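PDB 4YZR: polyketide biosynthesis cytochrome P450 PksS from Bacillus subtilis, which is a haem-dependent cytochrome P450 monooxygenase that acts on dihydrobacillaene in the biosynthesis of the antibiotic polyketide bacillaene. Local coordinates for residues Asn16-Leu21 with Phe392-Glu397; Ile313-Gly318 with Arg341-Gly346. All coordinates share one frame; numbering follows the deposited sequence.

Overall arrangement
Both contacts lie beyond the same edge of the haem, the one bearing methyls CMA and CMB, contact 1 farther out. Contact 2 (313-318 with 341-346) includes pocket residues Ser344, Phe345 and Gly346; the nearest side-chain atoms of Ser344 and Cys352, the probable axial iron ligand, are about 8 Å apart. In contact 1 (16-21 with 392-397) the nearest atoms of the Arg394 side chain and the haem are about 10 Å apart. The two centres are 13 Å apart, yet the contacts touch, with Phe392 CE1 3.6 Å from Phe314 CE2. Contact 1, joining helix 17-27 to the loop before strand 400-402, closes a long loop in which contact 2 is nested.

Contact 1 of 2, residues Asn16-Leu21 with Phe392-Glu397; sequences NPFSVL and FLRGLE
Arg394 reaches Pro17 through a chain whose first torsion places CG trans to the backbone N (chi1 -175°) and whose second bends it (chi2 53°). This turns one face of the guanidinium to Pro17 CD, which sits 3.3 Å above its plane, over the centre. The closest pair is Pro17 CD with Arg394 CZ at 3.4 Å, and Pro17 CG lies over the start of the guanidinium, 3.8 Å from Arg394 NE and nearly as close to CD. Phe18 adds a looser contact, its CE1 4.2 Å from Arg394 CG. No hydrogen bond links the two segments, and their nearest CA atoms, those of Pro17 and Arg394, are 8.3 Å apart, so the long Arg394 side chain spans the gap to the Pro17 ring and Asn16 CA.

Asn16 is the first residue past helix 11-15 and the N-cap of helix 17-27; its OD1 accepts from Ser19 N at 3.1 Å, with the donor above the carbonyl plane, and more weakly from Phe18 N. The same OD1 lies in the plane of the Phe18 ring, at its edge.

The charged end of Arg394 finds its polar partners just before the cap: NH1 donates to His14 O and NH2, weakly, to His15 O, while Trp387 provides a cation-pi partner. The chemistry therefore divides by direction: N-H groups engage carbonyls at the C-terminal end of helix 11-15, whose partial negative charge probably suits a cation, and the guanidinium face packs on proline carbon by van der Waals contact, tying the joint between two N-terminal helices to the C-terminal loop.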
loop_
_atom_site.group_PDB
_atom_site.type_symbol
_atom_site.label_atom_id
_atom_site.label_comp_id
_atom_site.label_asym_id
_atom_site.label_seq_id
_atom_site.Cartn_x
_atom_site.Cartn_y
_atom_site.Cartn_z
ATOM N N ASN A 16 0.596 -17.134 -7.323
ATOM C CA ASN A 16 -0.014 -17.037 -5.943
ATOM C C ASN A 16 1.098 -16.861 -4.953
ATOM O O ASN A 16 1.670 -17.817 -4.471
ATOM C CB ASN A 16 -0.877 -18.276 -5.672
ATOM C CG ASN A 16 -1.639 -18.142 -4.393
ATOM O OD1 ASN A 16 -1.288 -17.324 -3.585
ATOM N ND2 ASN A 16 -2.565 -19.004 -4.131
ATOM N N PRO A 17 1.319 -15.611 -4.552
ATOM C CA PRO A 17 2.416 -15.415 -3.601
ATOM C C PRO A 17 2.090 -15.934 -2.167
ATOM O O PRO A 17 2.995 -16.269 -1.437
ATOM C CB PRO A 17 2.630 -13.898 -3.641
ATOM C CG PRO A 17 1.329 -13.404 -4.036
ATOM C CD PRO A 17 0.820 -14.354 -5.045
ATOM N N PHE A 18 0.812 -16.024 -1.917
ATOM C CA PHE A 18 0.370 -16.491 -0.600
ATOM C C PHE A 18 0.751 -17.931 -0.437
ATOM O O PHE A 18 1.209 -18.377 0.614
ATOM C CB PHE A 18 -1.072 -16.276 -0.370
ATOM C CG PHE A 18 -1.440 -14.851 -0.483
ATOM C CD1 PHE A 18 -1.812 -14.233 -1.657
ATOM C CD2 PHE A 18 -1.370 -14.045 0.679
ATOM C CE1 PHE A 18 -2.089 -12.890 -1.690
ATOM C CE2 PHE A 18 -1.690 -12.681 0.606
ATOM C CZ PHE A 18 -2.035 -12.106 -0.542
ATOM N N SER A 19 0.618 -18.703 -1.528
ATOM C CA SER A 19 0.937 -20.134 -1.369
ATOM C C SER A 19 2.469 -20.339 -1.313
ATOM O O SER A 19 2.932 -21.165 -0.542
ATOM C CB SER A 19 0.300 -21.036 -2.452
ATOM O OG SER A 19 1.014 -22.225 -2.685
ATOM N N VAL A 20 3.227 -19.534 -2.001
ATOM C CA VAL A 20 4.672 -19.639 -1.903
ATOM C C VAL A 20 5.139 -19.270 -0.490
ATOM O O VAL A 20 5.931 -19.944 0.184
ATOM C CB VAL A 20 5.396 -18.750 -2.942
ATOM C CG1 VAL A 20 6.867 -18.700 -2.735
ATOM C CG2 VAL A 20 5.096 -19.282 -4.358
ATOM N N LEU A 21 4.737 -18.058 -0.045
ATOM C CA LEU A 21 5.172 -17.591 1.272
ATOM C C LEU A 21 4.688 -18.553 2.405
ATOM O O LEU A 21 5.385 -18.757 3.381
ATOM C CB LEU A 21 4.690 -16.180 1.540
ATOM C CG LEU A 21 5.190 -15.064 0.639
ATOM C CD1 LEU A 21 4.511 -13.761 1.023
ATOM C CD2 LEU A 21 6.672 -14.995 0.777
ATOM N N PHE A 392 6.204 -6.952 -4.683
ATOM C CA PHE A 392 5.860 -6.459 -3.365
ATOM C C PHE A 392 4.429 -6.129 -3.308
ATOM O O PHE A 392 3.831 -6.273 -2.199
ATOM C CB PHE A 392 6.724 -5.250 -3.030
ATOM C CG PHE A 392 8.188 -5.548 -2.994
ATOM C CD1 PHE A 392 8.759 -6.205 -1.901
ATOM C CD2 PHE A 392 8.965 -5.262 -4.036
ATOM C CE1 PHE A 392 10.113 -6.489 -1.876
ATOM C CE2 PHE A 392 10.348 -5.556 -4.034
ATOM C CZ PHE A 392 10.860 -6.204 -2.963
ATOM N N LEU A 393 3.853 -5.550 -4.313
ATOM C CA LEU A 393 2.456 -5.090 -4.342
ATOM C C LEU A 393 1.570 -6.031 -5.115
ATOM O O LEU A 393 1.713 -6.051 -6.423
ATOM C CB LEU A 393 2.410 -3.727 -4.946
ATOM C CG LEU A 393 3.408 -2.669 -4.466
ATOM C CD1 LEU A 393 3.267 -1.315 -5.215
ATOM C CD2 LEU A 393 3.319 -2.558 -2.956
ATOM N N ARG A 394 0.631 -6.681 -4.507
ATOM C CA ARG A 394 -0.202 -7.702 -5.112
ATOM C C ARG A 394 -1.456 -7.054 -5.610
ATOM O O ARG A 394 -2.347 -6.740 -4.834
ATOM C CB ARG A 394 -0.426 -8.819 -4.151
ATOM C CG ARG A 394 -1.182 -10.021 -4.662
ATOM C CD ARG A 394 -0.579 -10.548 -5.906
ATOM N NE ARG A 394 -1.196 -11.784 -6.299
ATOM C CZ ARG A 394 -0.772 -12.515 -7.357
ATOM N NH1 ARG A 394 0.277 -12.106 -8.050
ATOM N NH2 ARG A 394 -1.390 -13.652 -7.611
ATOM N N GLY A 395 -1.549 -6.847 -6.909
ATOM C CA GLY A 395 -2.633 -6.065 -7.500
ATOM C C GLY A 395 -3.112 -6.598 -8.841
ATOM O O GLY A 395 -2.323 -7.088 -9.629
ATOM N N LEU A 396 -4.391 -6.407 -9.076
ATOM C CA LEU A 396 -5.026 -6.876 -10.325
ATOM C C LEU A 396 -4.770 -5.960 -11.452
ATOM O O LEU A 396 -4.766 -4.768 -11.318
ATOM C CB LEU A 396 -6.527 -6.990 -10.061
ATOM C CG LEU A 396 -6.945 -8.086 -9.156
ATOM C CD1 LEU A 396 -8.294 -7.821 -8.491
ATOM C CD2 LEU A 396 -6.882 -9.468 -9.763
ATOM N N GLU A 397 -4.637 -6.553 -12.640
ATOM C CA GLU A 397 -4.656 -5.741 -13.853
ATOM C C GLU A 397 -6.064 -5.331 -14.279
ATOM O O GLU A 397 -6.249 -4.229 -14.721
ATOM C CB GLU A 397 -3.995 -6.619 -14.957
ATOM C CG GLU A 397 -3.740 -6.105 -16.347
ATOM C CD GLU A 397 -3.019 -7.232 -17.153
ATOM O OE1 GLU A 397 -3.648 -7.985 -17.951
ATOM O OE2 GLU A 397 -1.798 -7.465 -16.912
#

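Contact 2 of 2, residues Ile313-Gly318 with Arg341-Gly346; sequences IFIGIG and RHISFG. With HEM (protoporphyrin IX containing Fe), chain C.
Ile317 and Ile343 make the closest backbone approach, CA to CA 6.3 Å, where two turns meet. Strand 312-315 ends in an inverse gamma turn centred on Gly316 (phi -81°, psi 71°), with a weak bond from Ile317 N to Ile315 O, and Gly316 then serves as the N-cap position of helix 317-320. On the other side, Ile343 to Gly346 form a type I beta turn closed by Gly346 N to Ile343 O at 2.9 Å. The second half of this turn opens the cysteine-ligand loop of the P450 fold, whose FxxGx(H/R)xC signature runs from Phe345 to Cys352, the haem-iron ligand by similarity.

No hydrogen bond crosses between the segments. Ile317 carries most of the interface, packing on the backbone of Ile343 and, through CG2, on Ser344 CA, as well as on the Ile343 side chain. It sets CG1 anti to its own carbonyl carbon (chi1 -67°), which brings both branches against the same side of Ile343 O, CD1 at 3.7 Å and CG2 at 3.8 Å. That oxygen, which accepts from Gly346 N, thus also packs against Ile317 carbons. Ile343 CD1 returns toward the first segment, 4.3 Å from Ile317 CG1, and meets Ile315 CG2 at a similar distance.

The turn is held from behind as well. Ser344 N donates to His342 ND1 close to the imidazole plane, while His342 NE2 bonds Glu279. Ser344 OG bonds Leu282 O, so both side chains are tied to helix 274-285.

The haem meets this unit through its methyl CMA, which lies 3.5 Å from Ser344 O and 4.1 Å from Ile317 CD1. Further along, the Phe345 side chain touches Cys352 and approaches a pyrrole ring, its CE1 3.6 Å from HEM C2B.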
loop_
_atom_site.group_PDB
_atom_site.type_symbol
_atom_site.label_atom_id
_atom_site.label_comp_id
_atom_site.label_asym_id
_atom_site.label_seq_id
_atom_site.Cartn_x
_atom_site.Cartn_y
_atom_site.Cartn_z
ATOM N N ILE A 313 16.465 -7.812 4.576
ATOM C CA ILE A 313 15.425 -8.548 5.214
ATOM C C ILE A 313 14.086 -8.361 4.490
ATOM O O ILE A 313 13.686 -7.189 4.306
ATOM C CB ILE A 313 15.269 -8.124 6.671
ATOM C CG1 ILE A 313 16.624 -8.133 7.451
ATOM C CG2 ILE A 313 14.237 -8.907 7.362
ATOM C CD1 ILE A 313 17.198 -9.538 7.535
ATOM N N PHE A 314 13.470 -9.463 4.141
ATOM C CA PHE A 314 12.165 -9.437 3.478
ATOM C C PHE A 314 11.182 -9.933 4.485
ATOM O O PHE A 314 11.189 -11.072 4.952
ATOM C CB PHE A 314 12.163 -10.354 2.242
ATOM C CG PHE A 314 12.776 -9.771 0.997
ATOM C CD1 PHE A 314 14.094 -9.342 0.979
ATOM C CD2 PHE A 314 12.001 -9.679 -0.171
ATOM C CE1 PHE A 314 14.642 -8.811 -0.145
ATOM C CE2 PHE A 314 12.556 -9.055 -1.280
ATOM C CZ PHE A 314 13.884 -8.663 -1.289
ATOM N N ILE A 315 10.178 -9.113 4.824
ATOM C CA ILE A 315 9.144 -9.382 5.745
ATOM C C ILE A 315 7.934 -9.915 4.990
ATOM O O ILE A 315 7.316 -9.181 4.187
ATOM C CB ILE A 315 8.752 -8.161 6.564
ATOM C CG1 ILE A 315 9.926 -7.553 7.307
ATOM C CG2 ILE A 315 7.573 -8.399 7.469
ATOM C CD1 ILE A 315 10.482 -8.391 8.443
ATOM N N GLY A 316 7.575 -11.176 5.147
ATOM C CA GLY A 316 6.512 -11.846 4.471
ATOM C C GLY A 316 5.182 -11.568 5.069
ATOM O O GLY A 316 4.561 -12.442 5.675
ATOM N N ILE A 317 4.683 -10.366 4.893
ATOM C CA ILE A 317 3.341 -9.988 5.390
ATOM C C ILE A 317 2.292 -11.005 5.051
ATOM O O ILE A 317 1.462 -11.388 5.900
ATOM C CB ILE A 317 2.977 -8.576 4.858
ATOM C CG1 ILE A 317 3.850 -7.514 5.432
ATOM C CG2 ILE A 317 1.532 -8.256 5.175
ATOM C CD1 ILE A 317 3.618 -6.086 4.903
ATOM N N GLY A 318 2.225 -11.430 3.784
ATOM C CA GLY A 318 1.141 -12.262 3.354
ATOM C C GLY A 318 1.026 -13.585 4.166
ATOM O O GLY A 318 -0.077 -13.997 4.479
ATOM N N ARG A 341 -5.066 -8.945 14.403
ATOM C CA ARG A 341 -3.817 -8.316 14.582
ATOM C C ARG A 341 -2.884 -8.550 13.350
ATOM O O ARG A 341 -1.740 -8.719 13.446
ATOM C CB ARG A 341 -3.126 -8.710 15.904
ATOM C CG ARG A 341 -3.950 -8.306 17.137
ATOM C CD ARG A 341 -3.197 -8.359 18.471
ATOM N NE ARG A 341 -3.789 -9.500 19.170
ATOM C CZ ARG A 341 -4.872 -9.472 19.947
ATOM N NH1 ARG A 341 -5.438 -8.338 20.328
ATOM N NH2 ARG A 341 -5.301 -10.594 20.447
ATOM N N HIS A 342 -3.445 -8.307 12.167
ATOM C CA HIS A 342 -2.679 -8.387 10.945
ATOM C C HIS A 342 -1.598 -7.317 10.920
ATOM O O HIS A 342 -1.689 -6.257 11.604
ATOM C CB HIS A 342 -3.639 -8.218 9.722
ATOM C CG HIS A 342 -4.220 -6.878 9.568
ATOM N ND1 HIS A 342 -3.520 -5.773 9.132
ATOM C CD2 HIS A 342 -5.475 -6.446 9.816
ATOM C CE1 HIS A 342 -4.312 -4.742 9.073
ATOM N NE2 HIS A 342 -5.511 -5.087 9.514
ATOM N N ILE A 343 -0.610 -7.515 10.102
ATOM C CA ILE A 343 0.476 -6.582 9.866
ATOM C C ILE A 343 0.490 -6.003 8.430
ATOM O O ILE A 343 1.510 -5.663 7.887
ATOM C CB ILE A 343 1.844 -7.158 10.218
ATOM C CG1 ILE A 343 2.217 -8.421 9.477
ATOM C CG2 ILE A 343 1.931 -7.399 11.739
ATOM C CD1 ILE A 343 3.753 -8.732 9.563
ATOM N N SER A 344 -0.712 -5.900 7.879
ATOM C CA SER A 344 -0.830 -5.329 6.526
ATOM C C SER A 344 -0.387 -3.899 6.384
ATOM O O SER A 344 -0.060 -3.456 5.288
ATOM C CB SER A 344 -2.168 -5.452 5.986
ATOM O OG SER A 344 -2.538 -6.888 5.975
ATOM N N PHE A 345 -0.409 -3.166 7.489
ATOM C CA PHE A 345 0.072 -1.737 7.599
ATOM C C PHE A 345 1.474 -1.688 8.216
ATOM O O PHE A 345 1.939 -0.634 8.617
ATOM C CB PHE A 345 -0.903 -0.899 8.341
ATOM C CG PHE A 345 -2.206 -0.657 7.658
ATOM C CD1 PHE A 345 -2.267 -0.074 6.400
ATOM C CD2 PHE A 345 -3.450 -0.883 8.290
ATOM C CE1 PHE A 345 -3.419 0.225 5.757
ATOM C CE2 PHE A 345 -4.631 -0.571 7.693
ATOM C CZ PHE A 345 -4.633 -0.003 6.444
ATOM N N GLY A 346 2.137 -2.859 8.352
ATOM C CA GLY A 346 3.416 -2.933 9.024
ATOM C C GLY A 346 3.198 -2.910 10.509
ATOM O O GLY A 346 2.168 -3.326 11.044
HETATM C CHA HEM C . 3.963 2.878 5.418
HETATM C CHB HEM C . 0.759 -0.376 3.840
HETATM C CHC HEM C . -2.057 3.226 2.183
HETATM C CHD HEM C . 1.228 6.409 3.630
HETATM C C1A HEM C . 3.358 1.680 5.119
HETATM C C2A HEM C . 3.807 0.326 5.472
HETATM C C3A HEM C . 2.958 -0.540 4.981
HETATM C C4A HEM C . 1.861 0.219 4.374
HETATM C CMA HEM C . 3.066 -2.013 4.985
HETATM C CAA HEM C . 5.145 0.014 6.153
HETATM C CBA HEM C . 6.229 -0.200 5.199
HETATM C CGA HEM C . 7.660 -0.590 5.770
HETATM O O1A HEM C . 8.484 -0.917 4.846
HETATM O O2A HEM C . 7.728 -0.574 6.942
HETATM C C1B HEM C . -0.285 0.323 3.238
HETATM C C2B HEM C . -1.484 -0.242 2.710
HETATM C C3B HEM C . -2.299 0.729 2.232
HETATM C C4B HEM C . -1.571 1.974 2.481
HETATM C CMB HEM C . -1.723 -1.681 2.729
HETATM C CAB HEM C . -3.602 0.690 1.591
HETATM C CBB HEM C . -4.386 -0.320 1.723
HETATM C C1C HEM C . -1.472 4.436 2.442
HETATM C C2C HEM C . -1.942 5.729 2.133
HETATM C C3C HEM C . -0.994 6.666 2.550
HETATM C C4C HEM C . 0.087 5.900 3.083
HETATM C CMC HEM C . -3.333 5.951 1.600
HETATM C CAC HEM C . -1.037 8.115 2.459
HETATM C CBC HEM C . -1.691 8.757 1.561
HETATM C C1D HEM C . 2.279 5.759 4.231
HETATM C C2D HEM C . 3.474 6.401 4.722
HETATM C C3D HEM C . 4.230 5.394 5.248
HETATM C C4D HEM C . 3.492 4.126 5.084
HETATM C CMD HEM C . 3.768 7.885 4.743
HETATM C CAD HEM C . 5.566 5.508 5.937
HETATM C CBD HEM C . 5.438 5.705 7.415
HETATM C CGD HEM C . 6.774 5.946 8.185
HETATM O O1D HEM C . 7.805 5.617 7.588
HETATM O O2D HEM C . 6.658 6.390 9.343
HETATM N NA HEM C . 2.136 1.545 4.542
HETATM N NB HEM C . -0.405 1.688 3.121
HETATM N NC HEM C . -0.248 4.564 3.040
HETATM N ND HEM C . 2.302 4.398 4.423
HETATM FE FE HEM C . 0.927 3.064 3.847
#